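378aa long hypothetical citrate synthase (Sulfolobus tokodaii, PDB 1VGM) is of unproven function but belongs to the citrate synthase family, folding into a mainly helical chain that pairs with a second copy of itself. Local coordinates at residues C91-M96 against F331-A336; T191-A196 against V208-A213; L178-D183 against K270-L275; S152-F157 against E169-M174. All coordinates share one frame; numbering follows the deposited sequence.

Interaction 1: residues C91-M96 against F331-A336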
# COMPACT_ATOMS: atom_id res chain seq x y z
N CYS A 91 3.66 19.71 -1.36
CA CYS A 91 3.20 18.33 -1.21
C CYS A 91 3.92 17.66 -0.05
O CYS A 91 5.09 17.94 0.22
CB CYS A 91 3.44 17.51 -2.48
SG CYS A 91 2.32 17.89 -3.83
N ASP A 92 3.22 16.77 0.63
CA ASP A 92 3.83 15.92 1.64
C ASP A 92 4.89 15.00 1.02
O ASP A 92 4.66 14.37 -0.01
CB ASP A 92 2.75 15.08 2.32
CG ASP A 92 3.29 14.24 3.44
OD1 ASP A 92 4.03 13.28 3.15
OD2 ASP A 92 3.00 14.53 4.61
N ALA A 93 6.06 14.94 1.66
CA ALA A 93 7.19 14.22 1.09
C ALA A 93 6.90 12.72 0.90
O ALA A 93 7.32 12.12 -0.09
CB ALA A 93 8.42 14.39 1.97
N ILE A 94 6.19 12.12 1.84
CA ILE A 94 5.81 10.72 1.69
C ILE A 94 4.78 10.49 0.59
O ILE A 94 4.80 9.45 -0.07
CB ILE A 94 5.24 10.17 3.00
CG1 ILE A 94 6.28 10.32 4.12
CG2 ILE A 94 4.88 8.70 2.82
CD1 ILE A 94 7.56 9.51 3.89
N GLY A 95 3.87 11.44 0.40
CA GLY A 95 3.11 11.50 -0.84
C GLY A 95 3.98 11.43 -2.08
O GLY A 95 3.74 10.65 -3.01
N MET A 96 5.01 12.27 -2.11
CA MET A 96 5.88 12.30 -3.27
C MET A 96 6.67 11.00 -3.40
O MET A 96 6.89 10.50 -4.50
CB MET A 96 6.81 13.51 -3.17
CG MET A 96 6.06 14.85 -3.36
SD MET A 96 7.03 16.30 -2.95
CE MET A 96 8.26 16.26 -4.25
N PHE A 331 11.75 14.88 8.03
CA PHE A 331 12.14 13.96 9.09
C PHE A 331 11.60 12.55 8.85
O PHE A 331 12.35 11.58 8.92
CB PHE A 331 11.67 14.49 10.45
CG PHE A 331 12.48 15.64 10.97
CD1 PHE A 331 13.46 16.23 10.18
CD2 PHE A 331 12.24 16.17 12.23
CE1 PHE A 331 14.19 17.33 10.65
CE2 PHE A 331 12.96 17.27 12.70
CZ PHE A 331 13.93 17.85 11.90
N THR A 332 10.31 12.43 8.54
CA THR A 332 9.73 11.10 8.31
C THR A 332 10.26 10.41 7.06
O THR A 332 10.35 9.18 7.02
CB THR A 332 8.19 11.17 8.25
OG1 THR A 332 7.69 11.47 9.56
CG2 THR A 332 7.60 9.84 7.79
N SER A 333 10.63 11.19 6.05
CA SER A 333 11.25 10.62 4.85
C SER A 333 12.59 9.98 5.18
O SER A 333 12.98 8.97 4.60
CB SER A 333 11.46 11.71 3.79
OG SER A 333 10.22 12.24 3.35
N LEU A 334 13.31 10.59 6.11
CA LEU A 334 14.60 10.07 6.53
C LEU A 334 14.41 8.78 7.32
O LEU A 334 15.24 7.88 7.25
CB LEU A 334 15.34 11.09 7.38
CG LEU A 334 15.81 12.35 6.65
CD1 LEU A 334 16.32 13.35 7.67
CD2 LEU A 334 16.91 12.01 5.64
N PHE A 335 13.30 8.70 8.05
CA PHE A 335 12.90 7.43 8.67
C PHE A 335 12.63 6.39 7.59
O PHE A 335 13.02 5.24 7.72
CB PHE A 335 11.65 7.62 9.53
CG PHE A 335 11.02 6.32 9.98
CD1 PHE A 335 11.41 5.73 11.18
CD2 PHE A 335 10.05 5.69 9.20
CE1 PHE A 335 10.86 4.52 11.60
CE2 PHE A 335 9.49 4.47 9.60
CZ PHE A 335 9.89 3.88 10.82
N ALA A 336 11.94 6.79 6.53
CA ALA A 336 11.60 5.86 5.45
C ALA A 336 12.87 5.40 4.75
O ALA A 336 13.00 4.23 4.37
CB ALA A 336 10.67 6.54 4.46
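The hydroxyl OG1 of T332, whose methyl touches I94, has several partners: it hydrogen-bonds OE1 of E224 and the backbone N of G221, and also a glycerol that probably came from the crystallisation liquor. OG1 stands beside the backbone N (chi1 -70°), which leaves CG2 anti to that N and turned to I94. The two side chains cross at about a right angle, I94 CD1 resting 3.9 Å from T332 CG2. I94 CD1 also lies 3.8 Å from S333 OG and 4.3 Å from A336 CB, so one methyl touches three residues spread over a helical turn. This joins the first turns of two helices, 93-108 and 331-353, in the interior of the helical citrate synthase fold. Alongside the isoleucine, A93 points its methyl toward the second helix, and A93 CB stands 3.1 Å from S333 OG, a tight approach of a methyl to a hydroxyl. Ahead of both, D92 N-caps helix 93-108: its OD1 takes weak bonds from I94 N at 2.8 Å, where the hydrogen points well off the oxygen (128°), and from G95 N at 3.3 Å. Beyond this pair, A93 leans on I135 of helix 117-139, while A336 packs on L211 and L214 of helix 203-214.

Interaction 2: residues T191-A196 against V208-A213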
# COMPACT_ATOMS: atom_id res chain seq x y z
N THR A 191 3.54 -3.84 7.84
CA THR A 191 2.39 -4.72 7.65
C THR A 191 1.85 -4.59 6.23
O THR A 191 1.57 -5.59 5.57
CB THR A 191 1.25 -4.38 8.66
OG1 THR A 191 1.77 -4.45 9.99
CG2 THR A 191 0.07 -5.35 8.52
N ALA A 192 1.72 -3.36 5.75
CA ALA A 192 1.19 -3.12 4.42
C ALA A 192 2.12 -3.71 3.34
O ALA A 192 1.65 -4.26 2.34
CB ALA A 192 1.00 -1.62 4.19
N ALA A 193 3.43 -3.61 3.55
CA ALA A 193 4.37 -4.22 2.60
C ALA A 193 4.23 -5.75 2.57
O ALA A 193 4.25 -6.37 1.52
CB ALA A 193 5.80 -3.83 2.96
N LEU A 194 4.11 -6.35 3.75
CA LEU A 194 3.90 -7.78 3.82
C LEU A 194 2.62 -8.20 3.10
O LEU A 194 2.60 -9.19 2.36
CB LEU A 194 3.85 -8.23 5.28
CG LEU A 194 5.22 -8.19 5.97
CD1 LEU A 194 5.06 -8.34 7.48
CD2 LEU A 194 6.09 -9.29 5.38
N VAL A 195 1.55 -7.43 3.32
CA VAL A 195 0.28 -7.75 2.70
C VAL A 195 0.40 -7.73 1.17
O VAL A 195 -0.14 -8.60 0.50
CB VAL A 195 -0.82 -6.76 3.14
CG1 VAL A 195 -2.08 -6.96 2.31
CG2 VAL A 195 -1.13 -6.95 4.62
N ALA A 196 1.13 -6.75 0.64
CA ALA A 196 1.39 -6.70 -0.80
C ALA A 196 2.30 -7.84 -1.26
O ALA A 196 2.10 -8.41 -2.33
CB ALA A 196 2.00 -5.35 -1.17
N VAL A 208 5.77 0.83 -2.07
CA VAL A 208 4.62 1.73 -2.24
C VAL A 208 3.61 1.55 -1.10
O VAL A 208 3.20 2.53 -0.45
CB VAL A 208 3.89 1.46 -3.58
CG1 VAL A 208 2.55 2.19 -3.59
CG2 VAL A 208 4.75 1.92 -4.75
N ALA A 209 3.22 0.31 -0.84
CA ALA A 209 2.21 0.02 0.17
C ALA A 209 2.67 0.50 1.55
O ALA A 209 1.92 1.18 2.25
CB ALA A 209 1.94 -1.49 0.20
N ALA A 210 3.90 0.14 1.93
CA ALA A 210 4.48 0.58 3.20
C ALA A 210 4.38 2.10 3.34
O ALA A 210 4.03 2.62 4.40
CB ALA A 210 5.95 0.15 3.29
N LEU A 211 4.70 2.80 2.27
CA LEU A 211 4.78 4.26 2.32
C LEU A 211 3.38 4.87 2.50
O LEU A 211 3.21 5.87 3.19
CB LEU A 211 5.44 4.77 1.03
CG LEU A 211 6.96 4.54 0.96
CD1 LEU A 211 7.45 4.84 -0.44
CD2 LEU A 211 7.67 5.44 1.99
N ALA A 212 2.38 4.25 1.88
CA ALA A 212 1.00 4.72 2.02
C ALA A 212 0.52 4.63 3.48
O ALA A 212 -0.11 5.55 4.01
CB ALA A 212 0.09 3.92 1.11
N ALA A 213 0.85 3.53 4.14
CA ALA A 213 0.60 3.38 5.57
C ALA A 213 1.40 4.38 6.41
O ALA A 213 0.89 4.95 7.37
CB ALA A 213 0.92 1.96 6.01
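An antiparallel helical hairpin, made of the consecutive helices 188-197 and 203-214, packs here almost entirely through alanines: A192, A193 and A196 against A209, A210 and A213. The short segments come within 7.2 Å of each other, axis to axis, and their directions differ by 148°. Such closeness is possible because no side chain in the seam is longer than one methyl. At the middle, the CA atoms of A193 and A210 are 4.8 Å apart, and the CB atoms of the same two residues meet at 4.0 Å. Next to them A192 and A209 interlock reciprocally: A192 CB settles 3.5 Å from A209 O, and A209 CB settles the same 3.5 Å from A192 O, each methyl lying against the backbone of the other helix. Toward one end of the seam A213 CB touches A192 CB at 4.0 Å, and toward the other A196 CB touches A209 CB at 4.1 Å. Helix 331-353 lies against the hairpin, W343 on A210 and I347 on A193. The second subunit lies against it too: V195 meets A188 of that subunit, V208 meets V208 of that subunit, and A213 O accepts from its T199. The hairpin is thus part of the dimer interface. Both carbonyl oxygens touched by the methyls, A192 O and A209 O, already accept a backbone N-H of their own helix, from A196 and A213. What holds the seam is therefore close apolar fit.

Interaction 3: residues L178-D183 against K270-L275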
# COMPACT_ATOMS: atom_id res chain seq x y z
N LEU A 178 20.78 5.81 9.65
CA LEU A 178 20.30 4.76 8.77
C LEU A 178 20.29 3.42 9.50
O LEU A 178 19.36 2.63 9.34
CB LEU A 178 21.18 4.68 7.52
CG LEU A 178 21.03 5.87 6.57
CD1 LEU A 178 22.15 5.87 5.54
CD2 LEU A 178 19.67 5.81 5.89
N ILE A 179 21.32 3.18 10.31
CA ILE A 179 21.37 1.97 11.12
C ILE A 179 20.27 1.98 12.18
O ILE A 179 19.59 0.97 12.40
CB ILE A 179 22.76 1.82 11.82
CG1 ILE A 179 23.84 1.58 10.76
CG2 ILE A 179 22.74 0.66 12.81
CD1 ILE A 179 25.25 1.48 11.33
N LEU A 180 20.09 3.12 12.83
CA LEU A 180 19.24 3.20 14.02
C LEU A 180 17.76 2.91 13.73
O LEU A 180 17.07 2.33 14.56
CB LEU A 180 19.37 4.60 14.66
CG LEU A 180 20.62 4.83 15.52
CD1 LEU A 180 20.83 6.34 15.74
CD2 LEU A 180 20.46 4.12 16.86
N TYR A 181 17.29 3.33 12.56
CA TYR A 181 15.88 3.22 12.21
C TYR A 181 15.60 2.04 11.26
O TYR A 181 14.50 1.90 10.73
CB TYR A 181 15.42 4.52 11.54
CG TYR A 181 14.86 5.59 12.47
CD1 TYR A 181 15.10 6.94 12.23
CD2 TYR A 181 13.99 5.25 13.52
CE1 TYR A 181 14.48 7.94 12.99
CE2 TYR A 181 13.37 6.25 14.28
CZ TYR A 181 13.61 7.59 14.01
OH TYR A 181 12.98 8.58 14.72
N THR A 182 16.60 1.19 11.03
CA THR A 182 16.49 0.12 10.03
C THR A 182 15.32 -0.85 10.25
O THR A 182 14.62 -1.19 9.30
CB THR A 182 17.81 -0.67 9.94
OG1 THR A 182 18.73 0.06 9.11
CG2 THR A 182 17.57 -2.08 9.35
N ASP A 183 15.10 -1.29 11.48
CA ASP A 183 13.95 -2.14 11.77
C ASP A 183 13.53 -2.12 13.24
O ASP A 183 14.36 -1.89 14.13
CB ASP A 183 14.24 -3.58 11.35
CG ASP A 183 12.99 -4.44 11.32
OD1 ASP A 183 11.95 -3.94 10.87
OD2 ASP A 183 13.06 -5.62 11.73
N LYS A 270 19.41 6.82 23.26
CA LYS A 270 20.72 7.09 23.83
C LYS A 270 21.72 7.47 22.74
O LYS A 270 22.51 8.39 22.90
CB LYS A 270 21.25 5.85 24.58
CG LYS A 270 20.57 5.55 25.91
CD LYS A 270 20.95 4.15 26.39
CE LYS A 270 20.69 3.94 27.87
NZ LYS A 270 21.39 2.72 28.37
N ILE A 271 21.68 6.74 21.63
CA ILE A 271 22.66 6.96 20.57
C ILE A 271 22.35 8.25 19.81
O ILE A 271 23.25 9.06 19.58
CB ILE A 271 22.68 5.75 19.58
CG1 ILE A 271 23.14 4.50 20.33
CG2 ILE A 271 23.60 6.05 18.40
CD1 ILE A 271 22.96 3.21 19.56
N PHE A 272 21.10 8.47 19.44
CA PHE A 272 20.71 9.75 18.86
C PHE A 272 21.12 10.93 19.74
O PHE A 272 21.58 11.97 19.25
CB PHE A 272 19.20 9.81 18.62
CG PHE A 272 18.76 9.23 17.31
CD1 PHE A 272 17.85 8.18 17.26
CD2 PHE A 272 19.27 9.73 16.12
CE1 PHE A 272 17.46 7.64 16.03
CE2 PHE A 272 18.88 9.20 14.89
CZ PHE A 272 17.97 8.15 14.85
N LYS A 273 20.96 10.77 21.05
CA LYS A 273 21.30 11.85 21.97
C LYS A 273 22.79 12.17 21.85
O LYS A 273 23.17 13.33 21.70
CB LYS A 273 20.96 11.46 23.41
CG LYS A 273 21.18 12.59 24.43
CD LYS A 273 20.80 12.15 25.84
CE LYS A 273 21.32 13.12 26.89
NZ LYS A 273 20.66 14.44 26.80
N THR A 274 23.63 11.14 21.91
CA THR A 274 25.08 11.34 21.84
C THR A 274 25.47 11.99 20.51
O THR A 274 26.36 12.83 20.46
CB THR A 274 25.84 10.00 21.99
OG1 THR A 274 25.56 9.15 20.87
CG2 THR A 274 25.39 9.28 23.23
N LEU A 275 24.80 11.60 19.43
CA LEU A 275 24.95 12.32 18.17
C LEU A 275 24.57 13.79 18.30
O LEU A 275 25.34 14.67 17.94
CB LEU A 275 24.08 11.67 17.09
CG LEU A 275 24.50 10.26 16.68
CD1 LEU A 275 23.49 9.71 15.70
CD2 LEU A 275 25.92 10.30 16.09
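With CG beside its backbone N (chi1 -79°) and so anti to the carbonyl carbon, L180 reaches out from the last turn of helix 168-180, and F272, its CG set in the same sense, brings its ring across to meet it. The two side chains slide past each other in opposite directions. CD1 of L180 ends up over the middle of the phenyl face, 3.4 Å from the centroid of the F272 ring and 9° off its normal, a well-centred CH-pi contact. The other branch turns to I271, where L180 CD2 meets I271 CD1 at 3.8 Å, and L275 CD1 lies farther off, 4.3 Å from L180 CD1. Y181, the first residue to leave the helical path, adds its ring: F272 CZ lies over one of its faces, 4.0 Å from Y181 CE1. The ring centroids of Y181 and F272 are 5.4 Å apart and the planes make 52°, an oblique meeting. Bonds to D314 and S317 hold the hydroxyl end of the tyrosine in place. Around this apolar contact, helix 314-323 covers F272 with Y316, S317 and V320, and helix 36-42 presents N37 and V40 to I271. Helix 331-353 backs Y181, through an edge-to-face contact with F335, while Y31, from strand 28-31, uses its hydroxyl to bond both I179 O and D183 N.

Interaction 4: residues S152-F157 against E169-M174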
# COMPACT_ATOMS: atom_id res chain seq x y z
N SER A 152 31.03 6.28 0.66
CA SER A 152 29.94 5.67 1.41
C SER A 152 28.54 6.10 0.95
O SER A 152 28.37 7.12 0.28
CB SER A 152 30.10 5.95 2.91
OG SER A 152 29.63 7.24 3.25
N TYR A 153 27.55 5.29 1.31
CA TYR A 153 26.17 5.56 0.95
C TYR A 153 25.72 6.87 1.60
O TYR A 153 25.14 7.74 0.94
CB TYR A 153 25.29 4.40 1.42
CG TYR A 153 23.80 4.56 1.15
CD1 TYR A 153 22.95 5.09 2.12
CD2 TYR A 153 23.24 4.13 -0.05
CE1 TYR A 153 21.57 5.18 1.90
CE2 TYR A 153 21.87 4.21 -0.28
CZ TYR A 153 21.04 4.74 0.70
OH TYR A 153 19.69 4.78 0.49
N ALA A 154 26.00 7.02 2.89
CA ALA A 154 25.61 8.23 3.61
C ALA A 154 26.22 9.48 2.97
O ALA A 154 25.57 10.52 2.89
CB ALA A 154 26.05 8.14 5.08
N GLU A 155 27.46 9.38 2.50
CA GLU A 155 28.09 10.53 1.88
C GLU A 155 27.40 10.83 0.56
O GLU A 155 27.03 11.97 0.30
CB GLU A 155 29.58 10.29 1.64
CG GLU A 155 30.25 11.46 0.94
CD GLU A 155 31.75 11.32 0.81
OE1 GLU A 155 32.31 10.36 1.38
OE2 GLU A 155 32.36 12.17 0.14
N SER A 156 27.22 9.81 -0.26
CA SER A 156 26.57 9.99 -1.55
C SER A 156 25.18 10.62 -1.41
O SER A 156 24.80 11.47 -2.22
CB SER A 156 26.46 8.66 -2.28
OG SER A 156 27.74 8.24 -2.71
N PHE A 157 24.42 10.20 -0.40
CA PHE A 157 23.09 10.76 -0.19
C PHE A 157 23.22 12.23 0.22
O PHE A 157 22.54 13.09 -0.34
CB PHE A 157 22.34 9.97 0.89
CG PHE A 157 21.06 10.63 1.33
CD1 PHE A 157 20.02 10.84 0.42
CD2 PHE A 157 20.90 11.06 2.65
CE1 PHE A 157 18.84 11.47 0.82
CE2 PHE A 157 19.72 11.69 3.07
CZ PHE A 157 18.69 11.90 2.15
N GLU A 169 31.80 14.32 10.30
CA GLU A 169 30.83 14.18 11.38
C GLU A 169 29.42 14.03 10.82
O GLU A 169 28.59 13.28 11.35
CB GLU A 169 30.86 15.40 12.31
CG GLU A 169 32.25 15.82 12.76
CD GLU A 169 32.90 16.82 11.82
OE1 GLU A 169 33.58 16.40 10.86
OE2 GLU A 169 32.73 18.04 12.05
N GLU A 170 29.14 14.75 9.74
CA GLU A 170 27.84 14.65 9.10
C GLU A 170 27.64 13.25 8.51
O GLU A 170 26.59 12.63 8.71
CB GLU A 170 27.71 15.72 8.01
CG GLU A 170 27.28 17.07 8.57
CD GLU A 170 27.54 18.22 7.62
OE1 GLU A 170 27.90 17.98 6.45
OE2 GLU A 170 27.38 19.38 8.06
N ILE A 171 28.65 12.75 7.81
CA ILE A 171 28.58 11.40 7.24
C ILE A 171 28.34 10.35 8.33
O ILE A 171 27.50 9.47 8.16
CB ILE A 171 29.89 11.06 6.49
CG1 ILE A 171 30.13 12.09 5.38
CG2 ILE A 171 29.80 9.67 5.90
CD1 ILE A 171 31.56 12.09 4.83
N LYS A 172 29.08 10.46 9.43
CA LYS A 172 28.95 9.49 10.52
C LYS A 172 27.56 9.54 11.17
O LYS A 172 26.99 8.50 11.51
CB LYS A 172 30.03 9.74 11.59
CG LYS A 172 31.41 9.19 11.23
CD LYS A 172 32.48 9.63 12.24
CE LYS A 172 32.85 11.09 12.05
NZ LYS A 172 33.97 11.55 12.94
N ALA A 173 27.02 10.75 11.34
CA ALA A 173 25.69 10.91 11.95
C ALA A 173 24.58 10.36 11.06
O ALA A 173 23.60 9.82 11.55
CB ALA A 173 25.43 12.39 12.26
N MET A 174 24.74 10.52 9.75
CA MET A 174 23.76 10.03 8.79
C MET A 174 23.80 8.50 8.72
O MET A 174 22.77 7.83 8.69
CB MET A 174 24.03 10.63 7.41
CG MET A 174 22.96 10.32 6.36
SD MET A 174 21.37 11.13 6.68
CE MET A 174 20.25 9.71 6.70
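M174 can be followed atom by atom against A154 and F157. Its CB sits 4.0 Å from A154 CB, and CG, anti to the backbone N (chi1 -173°), keeps to that same alanine methyl. There the chain bends, carrying the sulfur away from A154 to the rim of the phenyl ring: M174 SD lies 4.0 Å from F157 CE2. M174 SD is 5.2 Å from the F157 centroid and 82° off the normal, so the sulfur meets the ring at its edge. The terminal CE of M174 stays near the same corner, 4.2 Å from F157 CE2. One turn earlier, I171 spreads its two branches. Its CG2 touches S152 OG at 3.6 Å and also the A154 methyl, which in turn rests against the I171 carbonyl oxygen. The other branch crosses the extended E155 chain at a slant, with I171 CD1 3.9 Å from E155 OE1. Both polar neighbours of the isoleucine have partners of their own: E155 OE2 makes a salt bridge with K165, and S152, the N-cap of helix 153-162, accepts from E155 N through OG at 3.1 Å. Helix 117-139 packs against F157 through A129, T132 and A133, while L337 of helix 331-353 touches both F157 and M174. The result is a corner of two consecutive helices, 153-162 and 168-180, whose short segments run at 112° to each other, with A154 packed against both I171 and M174, and an edge-on Met-aromatic contact beside it.

Along the chain, interaction 1 opens first and closes last; within it interaction 4 closes before interaction 3 opens, and interaction 2 falls within the span of interaction 3. Interactions 3 and 4 share helix 168-180, their centres about 13 Å apart. Helix 331-353 is the common neighbour: in interaction 1 its first turns also touch Y181 of interaction 3, F157 and M174 of interaction 4 and L211 of interaction 2. Interactions 2 and 4 lie on opposite sides of the chain's centre, about 27 Å between their centres. One long helix near the chain's C-terminal end thus ties the corner of helices 153-162 and 168-180 to the hairpin at the dimer interface.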